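Local coordinates for Alr4995 protein (Nostoc sp., PDB 6LRF) that acts as a bifunctional enzyme, an arginine dihydrolase of the GME family that is also an ornithine cyclodeaminase, at residues S509-E514 / L682-L687. Residues are numbered along the deposited sequence; the frame is centred on the assembly and turned at random.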
loop_
_atom_site.group_PDB
_atom_site.type_symbol
_atom_site.label_atom_id
_atom_site.label_comp_id
_atom_site.label_asym_id
_atom_site.label_seq_id
_atom_site.Cartn_x
_atom_site.Cartn_y
_atom_site.Cartn_z
ATOM N N SER B 509 3.483 -3.458 28.395
ATOM C CA SER B 509 3.909 -3.360 29.797
ATOM C C SER B 509 2.970 -4.103 30.714
ATOM O O SER B 509 3.386 -4.810 31.635
ATOM C CB SER B 509 3.954 -1.894 30.260
ATOM O OG SER B 509 5.070 -1.210 29.745
ATOM N N ARG B 510 1.682 -3.893 30.478
ATOM C CA ARG B 510 0.662 -4.512 31.304
ATOM C C ARG B 510 0.687 -6.037 31.151
ATOM O O ARG B 510 0.670 -6.766 32.147
ATOM C CB ARG B 510 -0.711 -3.948 30.949
ATOM C CG ARG B 510 -1.829 -4.670 31.644
ATOM C CD ARG B 510 -2.876 -3.731 32.190
ATOM N NE ARG B 510 -3.885 -4.515 32.891
ATOM C CZ ARG B 510 -5.074 -4.824 32.391
ATOM N NH1 ARG B 510 -5.423 -4.383 31.190
ATOM N NH2 ARG B 510 -5.919 -5.561 33.103
ATOM N N LEU B 511 0.745 -6.515 29.908
ATOM C CA LEU B 511 0.895 -7.950 29.648
ATOM C C LEU B 511 2.046 -8.593 30.433
ATOM O O LEU B 511 1.886 -9.674 31.001
ATOM C CB LEU B 511 1.099 -8.195 28.152
ATOM C CG LEU B 511 -0.138 -8.011 27.283
ATOM C CD1 LEU B 511 0.228 -8.210 25.833
ATOM C CD2 LEU B 511 -1.226 -8.988 27.701
ATOM N N ILE B 512 3.200 -7.929 30.462
ATOM C CA ILE B 512 4.386 -8.454 31.143
ATOM C C ILE B 512 4.172 -8.476 32.664
ATOM O O ILE B 512 4.524 -9.445 33.353
ATOM C CB ILE B 512 5.652 -7.610 30.800
ATOM C CG1 ILE B 512 6.032 -7.766 29.317
ATOM C CG2 ILE B 512 6.812 -8.009 31.684
ATOM C CD1 ILE B 512 6.962 -6.685 28.788
ATOM N N ARG B 513 3.598 -7.388 33.169
ATOM C CA ARG B 513 3.280 -7.215 34.586
ATOM C C ARG B 513 2.346 -8.305 35.115
ATOM O O ARG B 513 2.518 -8.781 36.230
ATOM C CB ARG B 513 2.649 -5.835 34.799
ATOM C CG ARG B 513 2.676 -5.325 36.218
ATOM C CD ARG B 513 2.594 -3.794 36.238
ATOM N NE ARG B 513 1.359 -3.281 35.644
ATOM C CZ ARG B 513 1.304 -2.451 34.607
ATOM N NH1 ARG B 513 2.421 -2.029 34.021
ATOM N NH2 ARG B 513 0.126 -2.036 34.153
ATOM N N GLU B 514 1.382 -8.715 34.295
ATOM C CA GLU B 514 0.340 -9.653 34.710
ATOM C C GLU B 514 0.555 -11.119 34.288
ATOM O O GLU B 514 -0.387 -11.919 34.311
ATOM C CB GLU B 514 -1.003 -9.159 34.180
ATOM C CG GLU B 514 -1.312 -7.755 34.676
ATOM C CD GLU B 514 -2.673 -7.239 34.239
ATOM O OE1 GLU B 514 -3.424 -7.993 33.579
ATOM O OE2 GLU B 514 -2.992 -6.071 34.564
ATOM N N LEU B 682 -3.310 -0.647 18.262
ATOM C CA LEU B 682 -4.719 -1.026 18.207
ATOM C C LEU B 682 -4.875 -2.478 18.660
ATOM O O LEU B 682 -5.708 -2.788 19.525
ATOM C CB LEU B 682 -5.290 -0.848 16.792
ATOM C CG LEU B 682 -6.729 -1.371 16.625
ATOM C CD1 LEU B 682 -7.664 -0.750 17.668
ATOM C CD2 LEU B 682 -7.251 -1.101 15.235
ATOM N N PHE B 683 -4.056 -3.356 18.074
ATOM C CA PHE B 683 -4.090 -4.786 18.391
ATOM C C PHE B 683 -3.907 -5.020 19.881
ATOM O O PHE B 683 -4.678 -5.754 20.503
ATOM C CB PHE B 683 -3.015 -5.551 17.597
ATOM C CG PHE B 683 -2.985 -7.031 17.884
ATOM C CD1 PHE B 683 -3.744 -7.908 17.130
ATOM C CD2 PHE B 683 -2.204 -7.545 18.919
ATOM C CE1 PHE B 683 -3.724 -9.265 17.394
ATOM C CE2 PHE B 683 -2.185 -8.903 19.187
ATOM C CZ PHE B 683 -2.947 -9.763 18.422
ATOM N N LEU B 684 -2.879 -4.395 20.455
ATOM C CA LEU B 684 -2.583 -4.553 21.878
ATOM C C LEU B 684 -3.669 -3.956 22.770
ATOM O O LEU B 684 -3.937 -4.454 23.868
ATOM C CB LEU B 684 -1.227 -3.915 22.208
ATOM C CG LEU B 684 -0.009 -4.686 21.684
ATOM C CD1 LEU B 684 1.242 -3.818 21.659
ATOM C CD2 LEU B 684 0.222 -5.936 22.525
ATOM N N SER B 685 -4.292 -2.884 22.307
ATOM C CA SER B 685 -5.340 -2.262 23.096
ATOM C C SER B 685 -6.519 -3.237 23.286
ATOM O O SER B 685 -6.937 -3.524 24.411
ATOM C CB SER B 685 -5.802 -0.963 22.438
ATOM O OG SER B 685 -6.562 -0.206 23.369
ATOM N N LEU B 686 -7.020 -3.753 22.172
ATOM C CA LEU B 686 -8.089 -4.747 22.157
ATOM C C LEU B 686 -7.740 -5.998 22.940
ATOM O O LEU B 686 -8.577 -6.548 23.655
ATOM C CB LEU B 686 -8.396 -5.139 20.721
ATOM C CG LEU B 686 -8.907 -4.031 19.816
ATOM C CD1 LEU B 686 -8.870 -4.491 18.369
ATOM C CD2 LEU B 686 -10.315 -3.664 20.248
ATOM N N LEU B 687 -6.507 -6.468 22.773
ATOM C CA LEU B 687 -6.054 -7.669 23.455
ATOM C C LEU B 687 -6.165 -7.507 24.967
ATOM O O LEU B 687 -6.638 -8.413 25.668
ATOM C CB LEU B 687 -4.614 -8.008 23.063
ATOM C CG LEU B 687 -4.013 -9.227 23.757
ATOM C CD1 LEU B 687 -4.711 -10.508 23.289
ATOM C CD2 LEU B 687 -2.516 -9.290 23.498
#
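Leu511 lays one methyl, CD1, over the neighbouring ends of Leu684 and Leu687, two leucines one helical turn apart on helix 680-694. CD1 lies 3.8 Å from CD2 of Leu687 and 4.0 Å from CD2 of Leu684, so a single methyl of one helix meets one methyl from each of two residues of the other. The side chain of Leu687 runs nearly perpendicular to that of Leu511, whereas Leu684 meets it at a slant. The two partners on helix 680-694 reach this point by different rotations: Leu684 has CG beside its backbone N (chi1 -72°), while Leu687 has CG anti to the backbone N (chi1 178°), and from their separate positions both bring CD2 to the same methyl. Leucine suits all three places, because its forked end offers methyls for a buried contact and brings no polar atom that would need a partner. No hydrogen bond joins the segments, and their backbones stay well apart, with the CA atoms of Leu511 and Leu684 9.2 Å from each other.

Beside this apolar patch the character changes. Arg510, one residue before Leu511, turns a long, partly exposed side chain along the boundary: its NE pairs with OE2 of Glu514, at a modelled separation too short to take literally, and its NH2 makes the firmer link, to Asp692 of helix 680-694. Charge thus links the two helices where they are nearer solvent, and leucines where they are buried.

Leu511 also rests on Leu691 and on Tyr516 and Val517, which lead into strand 519-523, while Phe683 and Leu686 pack against helix 467-486. The contact therefore joins helices of the Rossmann-fold region, whose parallel sheet includes strand 519-523 and ends at strand 673-677, just before helix 680-694.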